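Local coordinates for protein cellobiose 2-epimerase (Ruminococcus albus, PDB 3VW5) that catalyses the reversible epimerisation of the unmodified sugar cellobiose to 4-O-beta-D-glucosyl-D-mannose within an (alpha/alpha)6 barrel, at residues E9-I14 with M62-D67; N82-Y87 with W94-E99; K200-L205 with D256-E261. The protein carries 2 engineered substitutions. All blocks are in the same frame, centred on the assembly; numbering follows the deposited sequence.

Interaction 1: E9-I14 with M62-D67; sequences ELTDHI and MTLGGD
T11, about midway along helix 2-19, faces L64, the last residue of helix 47-64, with their CA atoms 8.7 Å apart and no hydrogen bond between the two segments, which makes this a meeting of side chains. L64 sends its CG anti to the carbonyl carbon (chi1 -47°), and that torsion carries its CD1 branch across to the other helix. There CD1 meets two partners. L10 comes from the opposite direction, tip to tip, and its CD1 lies 3.4 Å from CD1 of L64; beside it, the methyl CG2 of T11 lies 3.8 Å from the same L64 CD1. Threonine suits this partly exposed place because its two branches do different work: CG2 adds to the apolar patch, while OG1 is hydrogen-bonded to the carbonyl of R7 one turn back in its own helix. Leucine suits L10 because its apolar branched end can fill a buried place between L64, I15 and C379, the last on helix 373-385. L64 in turn packs on R7 and I15. Its helix ends at once, since G65 takes a positive phi (73°), a backbone setting that glycine adopts easily because it has no CB. Elsewhere on helix 2-19, H13 ND1 donates to E9 OE1 at 2.6 Å on the syn side of the carboxylate, and the same oxygen also receives W349 NE1. In the barrel, helix 2-19 belongs to the outer ring and helix 47-64 to the inner one, so the contact ties the two layers near a helix end. Its chemistry is that of three aliphatic groups: with 108 Å² buried in all and no polar bond across, the contact rests on apolar burial, and would probably tolerate small shifts better than a hydrogen bond would.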
loop_
_atom_site.group_PDB
_atom_site.type_symbol
_atom_site.label_atom_id
_atom_site.label_comp_id
_atom_site.label_asym_id
_atom_site.label_seq_id
_atom_site.Cartn_x
_atom_site.Cartn_y
_atom_site.Cartn_z
ATOM N N GLU A 9 -5.803 -0.274 -19.164
ATOM C CA GLU A 9 -4.533 0.161 -18.599
ATOM C C GLU A 9 -3.904 -0.969 -17.777
ATOM O O GLU A 9 -2.700 -1.218 -17.849
ATOM C CB GLU A 9 -4.723 1.428 -17.757
ATOM C CG GLU A 9 -3.446 1.922 -17.093
ATOM C CD GLU A 9 -2.351 2.228 -18.094
ATOM O OE1 GLU A 9 -1.160 2.169 -17.716
ATOM O OE2 GLU A 9 -2.687 2.526 -19.260
ATOM N N LEU A 10 -4.733 -1.672 -17.018
ATOM C CA LEU A 10 -4.262 -2.829 -16.273
ATOM C C LEU A 10 -3.790 -3.950 -17.200
ATOM O O LEU A 10 -2.648 -4.413 -17.075
ATOM C CB LEU A 10 -5.350 -3.329 -15.318
ATOM C CG LEU A 10 -5.008 -4.282 -14.166
ATOM C CD1 LEU A 10 -5.943 -5.472 -14.199
ATOM C CD2 LEU A 10 -3.554 -4.736 -14.118
ATOM N N THR A 11 -4.651 -4.377 -18.129
ATOM C CA THR A 11 -4.347 -5.554 -18.955
ATOM C C THR A 11 -3.365 -5.336 -20.110
ATOM O O THR A 11 -2.643 -6.266 -20.483
ATOM C CB THR A 11 -5.609 -6.221 -19.522
ATOM O OG1 THR A 11 -6.210 -5.367 -20.507
ATOM C CG2 THR A 11 -6.602 -6.542 -18.399
ATOM N N ASP A 12 -3.339 -4.135 -20.692
ATOM C CA ASP A 12 -2.496 -3.923 -21.875
ATOM C C ASP A 12 -1.227 -3.149 -21.584
ATOM O O ASP A 12 -0.282 -3.188 -22.376
ATOM C CB ASP A 12 -3.263 -3.247 -23.016
ATOM C CG ASP A 12 -4.483 -4.042 -23.448
ATOM O OD1 ASP A 12 -4.426 -5.296 -23.406
ATOM O OD2 ASP A 12 -5.507 -3.417 -23.818
ATOM N N HIS A 13 -1.199 -2.445 -20.453
ATOM C CA HIS A 13 -0.033 -1.633 -20.116
ATOM C C HIS A 13 0.724 -2.126 -18.879
ATOM O O HIS A 13 1.905 -2.463 -18.957
ATOM C CB HIS A 13 -0.410 -0.144 -19.985
ATOM C CG HIS A 13 0.773 0.775 -20.023
ATOM N ND1 HIS A 13 0.883 1.894 -19.222
ATOM C CD2 HIS A 13 1.910 0.735 -20.765
ATOM C CE1 HIS A 13 2.033 2.496 -19.465
ATOM N NE2 HIS A 13 2.675 1.810 -20.400
ATOM N N ILE A 14 0.035 -2.170 -17.747
ATOM C CA ILE A 14 0.666 -2.502 -16.467
ATOM C C ILE A 14 1.177 -3.945 -16.390
ATOM O O ILE A 14 2.356 -4.182 -16.120
ATOM C CB ILE A 14 -0.281 -2.205 -15.287
ATOM C CG1 ILE A 14 -0.535 -0.699 -15.177
ATOM C CG2 ILE A 14 0.283 -2.729 -13.993
ATOM C CD1 ILE A 14 -1.589 -0.321 -14.135
ATOM N N MET A 62 -6.914 -13.390 -9.499
ATOM C CA MET A 62 -8.268 -13.534 -8.975
ATOM C C MET A 62 -9.275 -12.607 -9.668
ATOM O O MET A 62 -10.479 -12.749 -9.487
ATOM C CB MET A 62 -8.300 -13.297 -7.461
ATOM C CG MET A 62 -7.663 -14.400 -6.617
ATOM S SD MET A 62 -7.978 -14.220 -4.829
ATOM C CE MET A 62 -6.931 -12.823 -4.395
ATOM N N THR A 63 -8.800 -11.655 -10.460
ATOM C CA THR A 63 -9.711 -10.677 -11.044
ATOM C C THR A 63 -9.962 -10.950 -12.529
ATOM O O THR A 63 -11.087 -10.835 -13.023
ATOM C CB THR A 63 -9.178 -9.242 -10.828
ATOM O OG1 THR A 63 -9.066 -8.997 -9.423
ATOM C CG2 THR A 63 -10.109 -8.205 -11.444
ATOM N N LEU A 64 -8.905 -11.347 -13.220
ATOM C CA LEU A 64 -8.943 -11.502 -14.662
ATOM C C LEU A 64 -8.791 -12.967 -15.071
ATOM O O LEU A 64 -9.180 -13.359 -16.177
ATOM C CB LEU A 64 -7.811 -10.684 -15.273
ATOM C CG LEU A 64 -7.690 -9.263 -14.735
ATOM C CD1 LEU A 64 -6.450 -8.636 -15.290
ATOM C CD2 LEU A 64 -8.915 -8.443 -15.079
ATOM N N GLY A 65 -8.225 -13.771 -14.173
ATOM C CA GLY A 65 -7.848 -15.125 -14.514
ATOM C C GLY A 65 -6.626 -15.095 -15.413
ATOM O O GLY A 65 -6.122 -14.024 -15.755
ATOM N N GLY A 66 -6.141 -16.270 -15.795
ATOM C CA GLY A 66 -4.977 -16.361 -16.647
ATOM C C GLY A 66 -3.826 -16.995 -15.903
ATOM O O GLY A 66 -3.139 -16.338 -15.128
ATOM N N ASP A 67 -3.621 -18.284 -16.130
ATOM C CA ASP A 67 -2.540 -19.024 -15.489
ATOM C C ASP A 67 -1.228 -18.255 -15.401
ATOM O O ASP A 67 -0.499 -18.387 -14.423
ATOM C CB ASP A 67 -2.305 -20.357 -16.213
ATOM C CG ASP A 67 -3.404 -21.364 -15.941
ATOM O OD1 ASP A 67 -4.270 -21.088 -15.066
ATOM O OD2 ASP A 67 -3.386 -22.439 -16.583
#

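Interaction 2: N82-Y87 with W94-E99; sequences NNCIDY and WMMDFE
C84, in the last turn of helix 67-84, lies nearest M96 of the short strand 95-96, their CA atoms 7.3 Å apart, and no hydrogen bond links the two segments directly. M96 carries the contact. Its side chain is bent at both chi2 (-56°) and chi3 (-60°), which folds the terminal methyl back toward the helix. M96 CE lies 3.3 Å from N83 O and 4.1 Å from N83 CB, while M96 CG lies 3.8 Å from C84 SG. Methionine suits the place because its unbranched chain can bend so that CG meets C84 while CE reaches the N83 carbonyl; the small, weakly polar thiol of C84 fits against it in a buried setting. Strand 95-96 is an inner strand of an antiparallel sheet, between 45-46 and 102-108, and lies against the outer barrel helix 67-84. W94 and M95 both pair with D104 of strand 102-108, which makes a classic beta bulge. V47, at the start of helix 47-64, touches both C84 and M96, and P102 of the neighbouring strand packs on M96. A backbone hydrogen bond between C84 and Y93 ties the helix to the residues just before the strand.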
loop_
_atom_site.group_PDB
_atom_site.type_symbol
_atom_site.label_atom_id
_atom_site.label_comp_id
_atom_site.label_asym_id
_atom_site.label_seq_id
_atom_site.Cartn_x
_atom_site.Cartn_y
_atom_site.Cartn_z
ATOM N N ASN A 82 11.678 -18.482 0.329
ATOM C CA ASN A 82 13.014 -19.078 0.371
ATOM C C ASN A 82 14.156 -18.135 0.732
ATOM O O ASN A 82 15.258 -18.588 1.016
ATOM C CB ASN A 82 13.334 -19.813 -0.943
ATOM C CG ASN A 82 12.264 -20.839 -1.321
ATOM O OD1 ASN A 82 11.649 -21.460 -0.456
ATOM N ND2 ASN A 82 12.027 -20.998 -2.614
ATOM N N ASN A 83 13.922 -16.829 0.716
ATOM C CA ASN A 83 15.016 -15.898 1.002
ATOM C C ASN A 83 14.646 -14.822 1.998
ATOM O O ASN A 83 15.479 -14.389 2.776
ATOM C CB ASN A 83 15.544 -15.219 -0.274
ATOM C CG ASN A 83 16.118 -16.207 -1.276
ATOM O OD1 ASN A 83 15.473 -16.530 -2.273
ATOM N ND2 ASN A 83 17.342 -16.689 -1.019
ATOM N N CYS A 84 13.396 -14.384 1.965
ATOM C CA CYS A 84 13.053 -13.108 2.579
ATOM C C CYS A 84 12.590 -13.232 4.019
ATOM O O CYS A 84 12.490 -12.242 4.739
ATOM C CB CYS A 84 12.010 -12.379 1.721
ATOM S SG CYS A 84 12.675 -11.890 0.097
ATOM N N ILE A 85 12.328 -14.464 4.432
ATOM C CA ILE A 85 11.795 -14.736 5.751
ATOM C C ILE A 85 12.917 -15.140 6.707
ATOM O O ILE A 85 13.762 -15.976 6.373
ATOM C CB ILE A 85 10.702 -15.814 5.659
ATOM C CG1 ILE A 85 9.418 -15.175 5.130
ATOM C CG2 ILE A 85 10.474 -16.469 6.994
ATOM C CD1 ILE A 85 8.309 -16.129 4.822
ATOM N N ASP A 86 12.947 -14.507 7.877
ATOM C CA ASP A 86 13.891 -14.880 8.916
ATOM C C ASP A 86 13.221 -15.940 9.785
ATOM O O ASP A 86 12.455 -15.623 10.686
ATOM C CB ASP A 86 14.297 -13.667 9.753
ATOM C CG ASP A 86 15.438 -13.975 10.713
ATOM O OD1 ASP A 86 15.697 -15.174 10.958
ATOM O OD2 ASP A 86 16.072 -13.023 11.230
ATOM N N TYR A 87 13.512 -17.205 9.499
ATOM C CA TYR A 87 12.851 -18.305 10.179
ATOM C C TYR A 87 13.360 -18.432 11.594
ATOM O O TYR A 87 12.625 -18.846 12.494
ATOM C CB TYR A 87 13.035 -19.611 9.404
ATOM C CG TYR A 87 12.186 -19.660 8.151
ATOM C CD1 TYR A 87 10.803 -19.828 8.232
ATOM C CD2 TYR A 87 12.762 -19.522 6.890
ATOM C CE1 TYR A 87 10.021 -19.870 7.092
ATOM C CE2 TYR A 87 11.985 -19.552 5.738
ATOM C CZ TYR A 87 10.620 -19.728 5.841
ATOM O OH TYR A 87 9.848 -19.761 4.694
ATOM N N TRP A 94 14.717 -6.574 5.211
ATOM C CA TRP A 94 14.376 -5.338 4.515
ATOM C C TRP A 94 14.807 -5.367 3.032
ATOM O O TRP A 94 14.066 -4.961 2.142
ATOM C CB TRP A 94 14.976 -4.122 5.256
ATOM C CG TRP A 94 14.620 -2.812 4.620
ATOM C CD1 TRP A 94 15.426 -2.034 3.838
ATOM C CD2 TRP A 94 13.357 -2.146 4.680
ATOM N NE1 TRP A 94 14.743 -0.923 3.408
ATOM C CE2 TRP A 94 13.474 -0.964 3.912
ATOM C CE3 TRP A 94 12.141 -2.425 5.309
ATOM C CZ2 TRP A 94 12.422 -0.067 3.762
ATOM C CZ3 TRP A 94 11.098 -1.532 5.156
ATOM C CH2 TRP A 94 11.245 -0.366 4.391
ATOM N N MET A 95 16.006 -5.875 2.786
ATOM C CA MET A 95 16.633 -5.782 1.487
ATOM C C MET A 95 17.458 -7.017 1.205
ATOM O O MET A 95 18.275 -7.423 2.028
ATOM C CB MET A 95 17.578 -4.594 1.477
ATOM C CG MET A 95 17.898 -4.114 0.081
ATOM S SD MET A 95 16.555 -3.061 -0.461
ATOM C CE MET A 95 16.633 -3.414 -2.196
ATOM N N MET A 96 17.266 -7.601 0.029
ATOM C CA MET A 96 18.116 -8.701 -0.415
ATOM C C MET A 96 19.046 -8.141 -1.479
ATOM O O MET A 96 18.806 -7.051 -1.982
ATOM C CB MET A 96 17.255 -9.826 -0.997
ATOM C CG MET A 96 15.991 -10.125 -0.187
ATOM S SD MET A 96 16.273 -10.516 1.570
ATOM C CE MET A 96 17.335 -11.966 1.424
ATOM N N ASP A 97 20.115 -8.852 -1.816
ATOM C CA ASP A 97 20.880 -8.502 -3.013
ATOM C C ASP A 97 20.225 -9.201 -4.216
ATOM O O ASP A 97 19.220 -9.897 -4.047
ATOM C CB ASP A 97 22.369 -8.845 -2.864
ATOM C CG ASP A 97 22.631 -10.350 -2.743
ATOM O OD1 ASP A 97 21.791 -11.176 -3.179
ATOM O OD2 ASP A 97 23.701 -10.710 -2.208
ATOM N N PHE A 98 20.770 -9.015 -5.419
ATOM C CA PHE A 98 20.135 -9.570 -6.619
ATOM C C PHE A 98 20.084 -11.087 -6.603
ATOM O O PHE A 98 19.282 -11.706 -7.315
ATOM C CB PHE A 98 20.798 -9.071 -7.903
ATOM C CG PHE A 98 22.092 -9.774 -8.257
ATOM C CD1 PHE A 98 23.277 -9.453 -7.611
ATOM C CD2 PHE A 98 22.126 -10.728 -9.271
ATOM C CE1 PHE A 98 24.465 -10.081 -7.956
ATOM C CE2 PHE A 98 23.309 -11.357 -9.618
ATOM C CZ PHE A 98 24.481 -11.030 -8.961
ATOM N N GLU A 99 20.935 -11.689 -5.782
ATOM C CA GLU A 99 20.957 -13.146 -5.662
ATOM C C GLU A 99 20.052 -13.691 -4.569
ATOM O O GLU A 99 19.850 -14.898 -4.483
ATOM C CB GLU A 99 22.378 -13.647 -5.443
ATOM C CG GLU A 99 23.196 -13.650 -6.707
ATOM C CD GLU A 99 24.630 -14.060 -6.457
ATOM O OE1 GLU A 99 25.189 -13.653 -5.406
ATOM O OE2 GLU A 99 25.186 -14.801 -7.305
#

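Interaction 3: K200-L205 with D256-E261; sequences KVADRL and DVLGDE
L258 on helix 241-258 gives up more surface than any other residue here, and it does so by setting its forked end against two residues of helix 199-216, L205 and A202. Its CG stands anti to the carbonyl carbon (chi1 -74°), which, with chi2 at 178°, directs both methyls toward that helix. L258 CD2 lies 3.6 Å from A202 CB; L258 CD1 lies 3.6 Å from L205 CD1, and that L205 methyl also comes within 3.8 Å of L258 CG. The two leucine side chains lie alongside one another, pointing opposite ways, so their contact runs along the branches. A202 and L205 are three residues apart and hence on one face of their helix, and L258 spans the pair. Alanine suits its place because a lone methyl lets the helices come near, with the CA atoms of A202 and L258 7.2 Å apart, whereas the longer leucine at L205 reaches out to complete the patch. An alanine in place of L258 would remove CG and both methyls, and would probably deprive L205 CD1 and A202 CB of this partner and open a gap between the two helices. Y193 of helix 179-196 touches both A202 and V257, and so extends the apolar cluster to a third helix. Directly after L258 the chain leaves the helix at G259, with a positive phi (76°) that glycine accepts readily, and D260 then acts as N-cap of helix 261-281, its OD2 accepting from the backbone N of D262. Such aliphatic packing of an outer helix, here 199-216, on the end of an inner one, here 241-258, is characteristic of the double-layered (alpha/alpha)6 barrel.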
loop_
_atom_site.group_PDB
_atom_site.type_symbol
_atom_site.label_atom_id
_atom_site.label_comp_id
_atom_site.label_asym_id
_atom_site.label_seq_id
_atom_site.Cartn_x
_atom_site.Cartn_y
_atom_site.Cartn_z
ATOM N N LYS A 200 -8.628 -14.446 16.636
ATOM C CA LYS A 200 -7.490 -13.803 17.288
ATOM C C LYS A 200 -6.997 -12.654 16.410
ATOM O O LYS A 200 -6.638 -11.590 16.913
ATOM C CB LYS A 200 -6.357 -14.805 17.533
ATOM C CG LYS A 200 -6.011 -15.053 18.999
ATOM C CD LYS A 200 -6.729 -16.269 19.545
ATOM C CE LYS A 200 -5.897 -16.987 20.609
ATOM N NZ LYS A 200 -5.845 -18.480 20.372
ATOM N N VAL A 201 -6.983 -12.879 15.096
ATOM C CA VAL A 201 -6.610 -11.847 14.129
ATOM C C VAL A 201 -7.615 -10.675 14.140
ATOM O O VAL A 201 -7.224 -9.510 14.171
ATOM C CB VAL A 201 -6.427 -12.446 12.691
ATOM C CG1 VAL A 201 -6.067 -11.365 11.664
ATOM C CG2 VAL A 201 -5.362 -13.511 12.705
ATOM N N ALA A 202 -8.908 -10.973 14.143
ATOM C CA ALA A 202 -9.897 -9.901 14.234
ATOM C C ALA A 202 -9.750 -9.070 15.509
ATOM O O ALA A 202 -9.955 -7.860 15.489
ATOM C CB ALA A 202 -11.308 -10.432 14.091
ATOM N N ASP A 203 -9.382 -9.694 16.618
ATOM C CA ASP A 203 -9.154 -8.921 17.836
ATOM C C ASP A 203 -8.099 -7.842 17.637
ATOM O O ASP A 203 -8.346 -6.677 17.939
ATOM C CB ASP A 203 -8.795 -9.817 19.024
ATOM C CG ASP A 203 -10.011 -10.494 19.622
ATOM O OD1 ASP A 203 -11.124 -9.919 19.495
ATOM O OD2 ASP A 203 -9.853 -11.604 20.200
ATOM N N ARG A 204 -6.936 -8.223 17.116
ATOM C CA ARG A 204 -5.876 -7.256 16.893
ATOM C C ARG A 204 -6.329 -6.180 15.893
ATOM O O ARG A 204 -6.118 -4.976 16.124
ATOM C CB ARG A 204 -4.605 -7.953 16.417
ATOM C CG ARG A 204 -4.193 -9.134 17.280
ATOM C CD ARG A 204 -4.133 -8.748 18.734
ATOM N NE ARG A 204 -3.208 -7.646 18.971
ATOM C CZ ARG A 204 -3.508 -6.560 19.678
ATOM N NH1 ARG A 204 -4.712 -6.429 20.220
ATOM N NH2 ARG A 204 -2.601 -5.604 19.838
ATOM N N LEU A 205 -6.967 -6.620 14.804
ATOM C CA LEU A 205 -7.559 -5.725 13.815
ATOM C C LEU A 205 -8.434 -4.663 14.469
ATOM O O LEU A 205 -8.346 -3.482 14.114
ATOM C CB LEU A 205 -8.426 -6.503 12.815
ATOM C CG LEU A 205 -8.439 -6.141 11.315
ATOM C CD1 LEU A 205 -9.790 -6.441 10.717
ATOM C CD2 LEU A 205 -8.047 -4.691 10.987
ATOM N N ASP A 256 -16.139 -4.038 6.721
ATOM C CA ASP A 256 -17.016 -4.894 5.914
ATOM C C ASP A 256 -16.611 -6.355 6.046
ATOM O O ASP A 256 -17.468 -7.236 6.105
ATOM C CB ASP A 256 -16.985 -4.480 4.435
ATOM C CG ASP A 256 -17.725 -3.180 4.178
ATOM O OD1 ASP A 256 -18.516 -2.783 5.063
ATOM O OD2 ASP A 256 -17.524 -2.554 3.107
ATOM N N VAL A 257 -15.302 -6.598 6.089
ATOM C CA VAL A 257 -14.778 -7.945 6.217
ATOM C C VAL A 257 -15.046 -8.517 7.614
ATOM O O VAL A 257 -15.256 -9.717 7.771
ATOM C CB VAL A 257 -13.270 -7.999 5.853
ATOM C CG1 VAL A 257 -12.685 -9.355 6.170
ATOM C CG2 VAL A 257 -13.074 -7.670 4.378
ATOM N N LEU A 258 -15.064 -7.655 8.626
ATOM C CA LEU A 258 -15.428 -8.081 9.975
ATOM C C LEU A 258 -16.929 -8.323 10.059
ATOM O O LEU A 258 -17.390 -9.261 10.709
ATOM C CB LEU A 258 -14.985 -7.050 11.016
ATOM C CG LEU A 258 -13.473 -7.080 11.243
ATOM C CD1 LEU A 258 -13.014 -6.026 12.228
ATOM C CD2 LEU A 258 -13.086 -8.468 11.712
ATOM N N GLY A 259 -17.685 -7.472 9.375
ATOM C CA GLY A 259 -19.124 -7.608 9.318
ATOM C C GLY A 259 -19.836 -7.159 10.576
ATOM O O GLY A 259 -20.972 -7.546 10.805
ATOM N N ASP A 260 -19.169 -6.355 11.399
ATOM C CA ASP A 260 -19.823 -5.709 12.541
ATOM C C ASP A 260 -20.474 -4.407 12.077
ATOM O O ASP A 260 -19.787 -3.462 11.662
ATOM C CB ASP A 260 -18.821 -5.447 13.672
ATOM C CG ASP A 260 -19.458 -4.794 14.903
ATOM O OD1 ASP A 260 -18.846 -4.897 15.997
ATOM O OD2 ASP A 260 -20.553 -4.179 14.794
ATOM N N GLU A 261 -21.803 -4.375 12.155
ATOM C CA GLU A 261 -22.602 -3.277 11.624
ATOM C C GLU A 261 -22.402 -1.979 12.393
ATOM O O GLU A 261 -22.519 -0.893 11.827
ATOM C CB GLU A 261 -24.080 -3.659 11.613
ATOM C CG GLU A 261 -24.373 -4.865 10.733
ATOM C CD GLU A 261 -24.096 -4.607 9.251
ATOM O OE1 GLU A 261 -23.508 -5.503 8.588
ATOM O OE2 GLU A 261 -24.470 -3.517 8.749
#

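How the interactions relate
The three contacts are spread around the barrel and do not touch. The centres of interactions 1 and 2 are 27 Å apart, those of 1 and 3 30 Å, and those of 2 and 3 31 Å; the closest approach, between interactions 1 and 3, is about 12 Å between nearest atoms. Interactions 1 and 3 both join inner and outer helices, while interaction 2 sets the C-terminal part of an outer helix against the sheet. Helix 47-64 connects two of them: its last residue takes part in interaction 1, and V47, at its start, packs beside interaction 2. Each centre lies 19 to 20 Å from the centre of the chain.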